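Local atomic coordinates of protein-tyrosine-phosphatase PTP1 (Arabidopsis thaliana, PDB entry 6KRW), a protein that removes phosphate from phosphotyrosine in proteins, dephosphorylating the MAP kinase MPK6 and, together with MKP1, holding back salicylic acid and camalexin biosynthesis in plant defence. Residues A[244-249]-A[288-293]; A[218-223]-A[296-301]. One frame throughout, in Å; residues are numbered along the deposited sequence.

Contact 1: residues A[244-249]-A[288-293]; sequences TGTYCA and YFFCYN
T246 and C291 supply most of the 155 Å² buried here, and their CA atoms, 6.0 Å apart, are the nearest pair between 244-249 and 288-293. The segment axes approach to 9.4 Å and cross at -23°, so the two segments run nearly in the same direction with small side chains between them. The touching branch of T246 is its methyl. With CG2 anti to the backbone N, that methyl projects across the interface, and T246 CG2 comes to 3.6 Å from C291 SG. The hydroxyl is turned the other way round the same bond: OG1 stands beside the backbone N and bonds to the carbonyl oxygen of G242, one turn earlier, so its polar need is met inside its own helix and the rotation of the side chain is fixed. C291 SG also reaches A249, at 4.0 Å from A249 CB, and therefore sits against two side chains one helical turn apart. F290 adds a second contact for the methyl. T246 CG2 lies 3.9 Å from F290 CD2, near the ring plane and at its edge, not over a face, and the two side chains cross at about a right angle. W204 meets the F290 ring and also touches T246, while L267 of helix 267-277 touches C291. All four touching residues are buried. The arrangement is close, near-parallel helix packing in the classical tyrosine phosphatase fold, in which helix 242-259 starts within the P-loop, which carries the catalytic C237 and probably binds the phosphate as in other tyrosine phosphatases.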
ATOM      1  N   THR A 244       2.995  -4.057  -2.847  1.00 18.61           N
ATOM      2  CA  THR A 244       1.950  -3.331  -2.095  1.00 19.03           C
ATOM      3  C   THR A 244       1.458  -4.181  -0.918  1.00 17.25           C
ATOM      4  O   THR A 244       1.403  -3.696   0.174  1.00 17.71           O
ATOM      5  CB  THR A 244       0.800  -2.995  -3.036  1.00 17.83           C
ATOM      6  OG1 THR A 244       1.265  -2.016  -3.954  1.00 20.61           O
ATOM      7  CG2 THR A 244      -0.413  -2.441  -2.317  1.00 18.78           C
ATOM      8  N   GLY A 245       1.114  -5.439  -1.167  1.00 16.18           N
ATOM      9  CA  GLY A 245       0.615  -6.291  -0.071  1.00 17.43           C
ATOM     10  C   GLY A 245       1.661  -6.531   0.991  1.00 16.36           C
ATOM     11  O   GLY A 245       1.346  -6.569   2.180  1.00 17.63           O
ATOM     12  N   THR A 246       2.923  -6.703   0.575  1.00 18.24           N
ATOM     13  CA  THR A 246       4.031  -6.921   1.520  1.00 17.67           C
ATOM     14  C   THR A 246       4.163  -5.676   2.408  1.00 16.50           C
ATOM     15  O   THR A 246       4.268  -5.827   3.604  1.00 17.82           O
ATOM     16  CB  THR A 246       5.302  -7.263   0.734  1.00 18.44           C
ATOM     17  OG1 THR A 246       5.084  -8.382  -0.128  1.00 19.56           O
ATOM     18  CG2 THR A 246       6.484  -7.539   1.633  1.00 21.79           C
ATOM     19  N   TYR A 247       4.239  -4.470   1.816  1.00 19.01           N
ATOM     20  CA  TYR A 247       4.360  -3.246   2.642  1.00 19.86           C
ATOM     21  C   TYR A 247       3.170  -3.162   3.614  1.00 20.18           C
ATOM     22  O   TYR A 247       3.341  -2.928   4.812  1.00 19.23           O
ATOM     23  CB  TYR A 247       4.473  -1.958   1.812  1.00 19.76           C
ATOM     24  CG  TYR A 247       4.534  -0.809   2.768  1.00 20.81           C
ATOM     25  CD1 TYR A 247       5.734  -0.499   3.417  1.00 24.86           C
ATOM     26  CD2 TYR A 247       3.403  -0.109   3.117  1.00 21.95           C
ATOM     27  CE1 TYR A 247       5.743   0.441   4.421  1.00 28.66           C
ATOM     28  CE2 TYR A 247       3.405   0.837   4.120  1.00 26.03           C
ATOM     29  CZ  TYR A 247       4.596   1.119   4.756  1.00 34.00           C
ATOM     30  OH  TYR A 247       4.543   1.965   5.785  1.00 31.69           O
ATOM     31  N   CYS A 248       1.961  -3.320   3.091  1.00 18.35           N
ATOM     32  CA  CYS A 248       0.745  -3.217   3.954  1.00 16.48           C
ATOM     33  C   CYS A 248       0.843  -4.230   5.112  1.00 16.92           C
ATOM     34  O   CYS A 248       0.469  -3.899   6.223  1.00 17.89           O
ATOM     35  CB  CYS A 248      -0.516  -3.448   3.136  1.00 18.47           C
ATOM     36  SG  CYS A 248      -0.888  -2.105   1.989  0.96 19.52           S
ATOM     37  N   ALA A 249       1.315  -5.448   4.849  1.00 17.60           N
ATOM     38  CA  ALA A 249       1.399  -6.483   5.899  1.00 17.91           C
ATOM     39  C   ALA A 249       2.345  -6.032   7.006  1.00 17.87           C
ATOM     40  O   ALA A 249       2.076  -6.238   8.201  1.00 18.01           O
ATOM     41  CB  ALA A 249       1.777  -7.817   5.332  1.00 17.96           C
ATOM     42  N   TYR A 288       6.955 -13.032   1.246  1.00 19.95           N
ATOM     43  CA  TYR A 288       6.398 -13.457   2.542  1.00 19.63           C
ATOM     44  C   TYR A 288       7.509 -13.529   3.584  1.00 20.31           C
ATOM     45  O   TYR A 288       7.339 -13.061   4.685  1.00 19.88           O
ATOM     46  CB  TYR A 288       5.657 -14.783   2.328  1.00 19.89           C
ATOM     47  CG  TYR A 288       4.826 -15.207   3.506  1.00 20.84           C
ATOM     48  CD1 TYR A 288       3.652 -14.534   3.809  1.00 21.57           C
ATOM     49  CD2 TYR A 288       5.220 -16.237   4.325  1.00 20.50           C
ATOM     50  CE1 TYR A 288       2.880 -14.900   4.894  1.00 21.59           C
ATOM     51  CE2 TYR A 288       4.436 -16.630   5.400  1.00 22.27           C
ATOM     52  CZ  TYR A 288       3.290 -15.924   5.711  1.00 21.09           C
ATOM     53  OH  TYR A 288       2.488 -16.294   6.773  1.00 23.71           O
ATOM     54  N   PHE A 289       8.660 -14.070   3.202  1.00 21.91           N
ATOM     55  CA  PHE A 289       9.840 -14.097   4.111  1.00 22.01           C
ATOM     56  C   PHE A 289      10.251 -12.662   4.455  1.00 22.32           C
ATOM     57  O   PHE A 289      10.603 -12.377   5.611  1.00 23.07           O
ATOM     58  CB  PHE A 289      11.004 -14.877   3.491  1.00 24.06           C
ATOM     59  CG  PHE A 289      11.002 -16.335   3.860  1.00 24.61           C
ATOM     60  CD1 PHE A 289      11.649 -16.779   5.004  1.00 29.65           C
ATOM     61  CD2 PHE A 289      10.356 -17.263   3.068  1.00 27.76           C
ATOM     62  CE1 PHE A 289      11.655 -18.122   5.335  1.00 28.16           C
ATOM     63  CE2 PHE A 289      10.336 -18.608   3.425  1.00 29.83           C
ATOM     64  CZ  PHE A 289      11.002 -19.037   4.544  1.00 28.27           C
ATOM     65  N   PHE A 290      10.224 -11.776   3.466  1.00 21.71           N
ATOM     66  CA  PHE A 290      10.635 -10.365   3.696  1.00 21.05           C
ATOM     67  C   PHE A 290       9.706  -9.719   4.729  1.00 22.97           C
ATOM     68  O   PHE A 290      10.161  -8.948   5.556  1.00 23.02           O
ATOM     69  CB  PHE A 290      10.674  -9.608   2.372  1.00 22.06           C
ATOM     70  CG  PHE A 290      11.147  -8.182   2.483  1.00 21.68           C
ATOM     71  CD1 PHE A 290      12.502  -7.883   2.527  1.00 23.29           C
ATOM     72  CD2 PHE A 290      10.253  -7.133   2.543  1.00 23.07           C
ATOM     73  CE1 PHE A 290      12.929  -6.566   2.639  1.00 24.00           C
ATOM     74  CE2 PHE A 290      10.679  -5.817   2.651  1.00 26.99           C
ATOM     75  CZ  PHE A 290      12.033  -5.534   2.697  1.00 24.97           C
ATOM     76  N   CYS A 291       8.401 -10.060   4.692  1.00 20.71           N
ATOM     77  CA  CYS A 291       7.444  -9.560   5.711  1.00 19.57           C
ATOM     78  C   CYS A 291       7.961  -9.947   7.094  1.00 21.23           C
ATOM     79  O   CYS A 291       8.036  -9.123   7.970  1.00 21.53           O
ATOM     80  CB  CYS A 291       6.064 -10.213   5.599  1.00 23.48           C
ATOM     81  SG  CYS A 291       5.071  -9.684   4.198  1.00 23.76           S
ATOM     82  N   TYR A 292       8.293 -11.227   7.277  1.00 20.66           N
ATOM     83  CA  TYR A 292       8.746 -11.707   8.602  1.00 20.84           C
ATOM     84  C   TYR A 292      10.031 -10.973   9.005  1.00 22.29           C
ATOM     85  O   TYR A 292      10.135 -10.511  10.130  1.00 22.31           O
ATOM     86  CB  TYR A 292       8.999 -13.206   8.575  1.00 22.60           C
ATOM     87  CG  TYR A 292       7.808 -14.041   8.971  1.00 20.74           C
ATOM     88  CD1 TYR A 292       7.534 -14.253  10.304  1.00 25.03           C
ATOM     89  CD2 TYR A 292       6.985 -14.625   8.028  1.00 22.53           C
ATOM     90  CE1 TYR A 292       6.460 -15.013  10.708  1.00 25.88           C
ATOM     91  CE2 TYR A 292       5.904 -15.402   8.418  1.00 22.62           C
ATOM     92  CZ  TYR A 292       5.647 -15.586   9.756  1.00 23.26           C
ATOM     93  OH  TYR A 292       4.579 -16.339  10.209  1.00 25.34           O
ATOM     94  N   ASN A 293      10.978 -10.856   8.072  1.00 22.96           N
ATOM     95  CA  ASN A 293      12.291 -10.240   8.394  1.00 22.32           C
ATOM     96  C   ASN A 293      12.074  -8.777   8.766  1.00 20.78           C
ATOM     97  O   ASN A 293      12.680  -8.325   9.749  1.00 24.77           O
ATOM     98  CB  ASN A 293      13.238 -10.413   7.213  1.00 24.99           C
ATOM     99  CG  ASN A 293      13.755 -11.826   7.098  1.00 28.29           C
ATOM    100  OD1 ASN A 293      14.032 -12.462   8.099  1.00 39.33           O
ATOM    101  ND2 ASN A 293      13.954 -12.303   5.886  1.00 35.30           N
TER

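Contact 2: residues A[218-223]-A[296-301]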
ATOM      1  N   GLU A 218      12.074   2.420   7.079  1.00 29.63           N
ATOM      2  CA  GLU A 218      12.056   3.892   7.201  1.00 33.14           C
ATOM      3  C   GLU A 218      10.701   4.447   6.743  1.00 29.27           C
ATOM      4  O   GLU A 218      10.222   5.418   7.345  1.00 31.98           O
ATOM      5  CB  GLU A 218      13.223   4.494   6.425  1.00 35.94           C
ATOM      6  CG  GLU A 218      13.297   5.988   6.628  1.00 48.93           C
ATOM      7  CD  GLU A 218      14.495   6.674   5.997  1.00 64.51           C
ATOM      8  OE1 GLU A 218      15.581   6.086   5.979  1.00 40.24           O
ATOM      9  OE2 GLU A 218      14.254   7.700   5.413  1.00 47.43           O
ATOM     10  N   ILE A 219      10.098   3.866   5.708  1.00 29.15           N
ATOM     11  CA  ILE A 219       8.740   4.330   5.295  1.00 27.66           C
ATOM     12  C   ILE A 219       7.798   4.191   6.496  1.00 29.01           C
ATOM     13  O   ILE A 219       7.107   5.150   6.838  1.00 28.09           O
ATOM     14  CB  ILE A 219       8.225   3.531   4.095  1.00 26.72           C
ATOM     15  CG1 ILE A 219       9.142   3.642   2.878  1.00 29.39           C
ATOM     16  CG2 ILE A 219       6.779   3.923   3.773  1.00 25.69           C
ATOM     17  CD1 ILE A 219       8.770   2.739   1.729  1.00 26.38           C
ATOM     18  N   LEU A 220       7.814   3.036   7.155  1.00 28.38           N
ATOM     19  CA  LEU A 220       6.908   2.842   8.313  1.00 26.27           C
ATOM     20  C   LEU A 220       7.249   3.830   9.427  1.00 29.27           C
ATOM     21  O   LEU A 220       6.331   4.421  10.028  1.00 27.45           O
ATOM     22  CB  LEU A 220       7.018   1.391   8.794  1.00 27.83           C
ATOM     23  CG  LEU A 220       6.286   1.075  10.096  1.00 28.01           C
ATOM     24  CD1 LEU A 220       4.794   1.397   9.964  1.00 29.78           C
ATOM     25  CD2 LEU A 220       6.481  -0.389  10.475  1.00 28.95           C
ATOM     26  N   LYS A 221       8.543   4.048   9.677  1.00 29.15           N
ATOM     27  CA  LYS A 221       8.945   4.977  10.756  1.00 35.33           C
ATOM     28  C   LYS A 221       8.435   6.392  10.458  1.00 38.26           C
ATOM     29  O   LYS A 221       7.973   7.072  11.410  1.00 40.93           O
ATOM     30  CB  LYS A 221      10.457   4.964  10.903  1.00 35.68           C
ATOM     31  CG  LYS A 221      11.016   3.670  11.463  1.00 32.52           C
ATOM     32  CD  LYS A 221      12.535   3.667  11.511  1.00 42.60           C
ATOM     33  CE  LYS A 221      13.106   2.314  11.895  1.00 41.15           C
ATOM     34  NZ  LYS A 221      12.732   1.921  13.275  1.00 39.71           N
ATOM     35  N   ARG A 222       8.475   6.812   9.196  1.00 31.77           N
ATOM     36  CA  ARG A 222       7.981   8.171   8.838  1.00 39.54           C
ATOM     37  C   ARG A 222       6.458   8.246   8.978  1.00 35.45           C
ATOM     38  O   ARG A 222       5.925   9.327   9.207  1.00 40.50           O
ATOM     39  CB  ARG A 222       8.432   8.536   7.426  1.00 37.43           C
ATOM     40  CG  ARG A 222       9.934   8.763   7.331  1.00 41.94           C
ATOM     41  CD  ARG A 222      10.377   9.097   5.922  1.00 43.85           C
ATOM     42  NE  ARG A 222      11.818   9.376   5.912  1.00 55.32           N
ATOM     43  CZ  ARG A 222      12.374  10.499   6.313  1.00 66.78           C
ATOM     44  NH1 ARG A 222      13.696  10.628   6.279  1.00 66.38           N
ATOM     45  NH2 ARG A 222      11.607  11.482   6.751  1.00 60.78           N
ATOM     46  N   LEU A 223       5.776   7.106   8.876  1.00 35.00           N
ATOM     47  CA  LEU A 223       4.290   7.113   8.896  1.00 31.74           C
ATOM     48  C   LEU A 223       3.743   6.810  10.290  1.00 32.37           C
ATOM     49  O   LEU A 223       2.515   6.952  10.461  1.00 33.81           O
ATOM     50  CB  LEU A 223       3.766   6.115   7.864  1.00 33.65           C
ATOM     51  CG  LEU A 223       4.133   6.406   6.405  1.00 31.67           C
ATOM     52  CD1 LEU A 223       3.419   5.426   5.477  1.00 30.87           C
ATOM     53  CD2 LEU A 223       3.826   7.854   6.006  1.00 35.68           C
ATOM     54  N   VAL A 296      10.395  -8.562  12.253  1.00 21.87           N
ATOM     55  CA  VAL A 296      11.406  -8.848  13.308  1.00 23.57           C
ATOM     56  C   VAL A 296      12.338  -7.648  13.468  1.00 23.97           C
ATOM     57  O   VAL A 296      12.572  -7.241  14.627  1.00 25.26           O
ATOM     58  CB  VAL A 296      12.171 -10.146  13.013  1.00 23.90           C
ATOM     59  CG1 VAL A 296      13.437 -10.258  13.849  1.00 28.16           C
ATOM     60  CG2 VAL A 296      11.276 -11.349  13.234  1.00 26.37           C
ATOM     61  N   ASP A 297      12.871  -7.124  12.366  1.00 23.13           N
ATOM     62  CA  ASP A 297      13.866  -6.012  12.426  1.00 23.73           C
ATOM     63  C   ASP A 297      13.206  -4.802  13.093  1.00 24.07           C
ATOM     64  O   ASP A 297      13.853  -4.149  13.928  1.00 28.38           O
ATOM     65  CB  ASP A 297      14.382  -5.660  11.035  1.00 25.98           C
ATOM     66  CG  ASP A 297      15.286  -6.732  10.460  1.00 26.57           C
ATOM     67  OD1 ASP A 297      15.655  -7.659  11.217  1.00 32.54           O
ATOM     68  OD2 ASP A 297      15.577  -6.666   9.238  1.00 29.31           O
ATOM     69  N   GLU A 298      11.918  -4.568  12.786  1.00 24.30           N
ATOM     70  CA  GLU A 298      11.268  -3.373  13.360  1.00 25.32           C
ATOM     71  C   GLU A 298      10.988  -3.601  14.844  1.00 24.99           C
ATOM     72  O   GLU A 298      11.143  -2.660  15.642  1.00 28.46           O
ATOM     73  CB  GLU A 298      10.035  -2.963  12.573  1.00 27.03           C
ATOM     74  CG  GLU A 298       9.494  -1.628  13.028  1.00 28.18           C
ATOM     75  CD  GLU A 298      10.440  -0.460  12.853  1.00 30.93           C
ATOM     76  OE1 GLU A 298      11.404  -0.614  12.105  1.00 33.12           O
ATOM     77  OE2 GLU A 298      10.173   0.586  13.440  1.00 30.85           O
ATOM     78  N   LEU A 299      10.528  -4.793  15.214  1.00 25.42           N
ATOM     79  CA  LEU A 299      10.291  -5.116  16.644  1.00 24.80           C
ATOM     80  C   LEU A 299      11.602  -5.027  17.444  1.00 25.99           C
ATOM     81  O   LEU A 299      11.525  -4.629  18.621  1.00 31.12           O
ATOM     82  CB  LEU A 299       9.664  -6.503  16.779  1.00 25.76           C
ATOM     83  CG  LEU A 299       8.205  -6.606  16.331  1.00 23.20           C
ATOM     84  CD1 LEU A 299       7.737  -8.049  16.301  1.00 25.02           C
ATOM     85  CD2 LEU A 299       7.301  -5.760  17.231  1.00 25.71           C
ATOM     86  N   GLU A 300      12.754  -5.337  16.841  1.00 27.65           N
ATOM     87  CA  GLU A 300      14.062  -5.176  17.528  1.00 27.84           C
ATOM     88  C   GLU A 300      14.340  -3.686  17.761  1.00 31.05           C
ATOM     89  O   GLU A 300      14.779  -3.353  18.880  1.00 39.88           O
ATOM     90  CB  GLU A 300      15.172  -5.841  16.724  1.00 29.00           C
ATOM     91  CG  GLU A 300      15.148  -7.336  16.813  1.00 32.84           C
ATOM     92  CD  GLU A 300      16.156  -8.066  15.939  1.00 45.37           C
ATOM     93  OE1 GLU A 300      16.819  -7.416  15.067  1.00 51.43           O
ATOM     94  OE2 GLU A 300      16.306  -9.295  16.161  1.00 56.05           O
ATOM     95  N   ASP A 301      14.043  -2.831  16.780  1.00 29.74           N
ATOM     96  CA  ASP A 301      14.198  -1.362  16.948  1.00 35.66           C
ATOM     97  C   ASP A 301      13.266  -0.866  18.052  1.00 34.87           C
ATOM     98  O   ASP A 301      13.726  -0.091  18.905  1.00 38.33           O
ATOM     99  CB  ASP A 301      13.878  -0.617  15.662  1.00 40.69           C
ATOM    100  CG  ASP A 301      15.033  -0.558  14.693  1.00 40.73           C
ATOM    101  OD1 ASP A 301      16.094  -1.112  15.013  1.00 43.38           O
ATOM    102  OD2 ASP A 301      14.851   0.041  13.631  1.00 44.46           O
TER
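K221 joins the two helices through charge, its NZ held between the carboxylates of E298 and D301, one turn apart on 296-301. K221 NZ bonds to E298 OE2 at 2.9 Å, on the syn side and 18° out of the carboxylate plane; a weak second bond goes to E298 OE1. D301 OD2, likewise 2.9 Å from K221 NZ, is met on its anti side. The lysine chain is extended until its last torsion, where a bend (chi4 -65°) brings the ammonium between the two acids. R217 forms salt bridges with both acids, and Y224 OH bonds to E298 OE2, so each carboxylate has more than one partner. Were K221 an alanine, both carboxylates would probably lose a positive partner, with R217 remaining as a cationic one, and the link from helix 214-223 through this side chain would go.

Apolar contact is slight: L220 CD2 lies 4.1 Å from E298 CG, the methylene below the buried acid group.

Segment axes 11.7 Å apart, crossing at -48°, fit helices bridged by long side chains: an interhelical salt-bridge network linking helices 214-223 and 285-303 of the phosphatase domain.

Helix 285-303 takes part in both contacts, presenting 288-293 to helix 242-259 in contact 1 and 296-301, further along, to helix 214-223 in contact 2. Their centres lie 12 Å apart. In chain order the segments run 218-223, 244-249, 288-293, 296-301, so both segments of contact 1 fall between those of contact 2. Y247 connects them directly: its OH is 3.6 Å from L220 CA, its CB is directed away from 288-293, and its ring and OH pack on helix 214-223. The three helices thus form one packed group, with contact 1 beside the loop that probably binds substrate, as in related phosphatases, and contact 2 away from the active site.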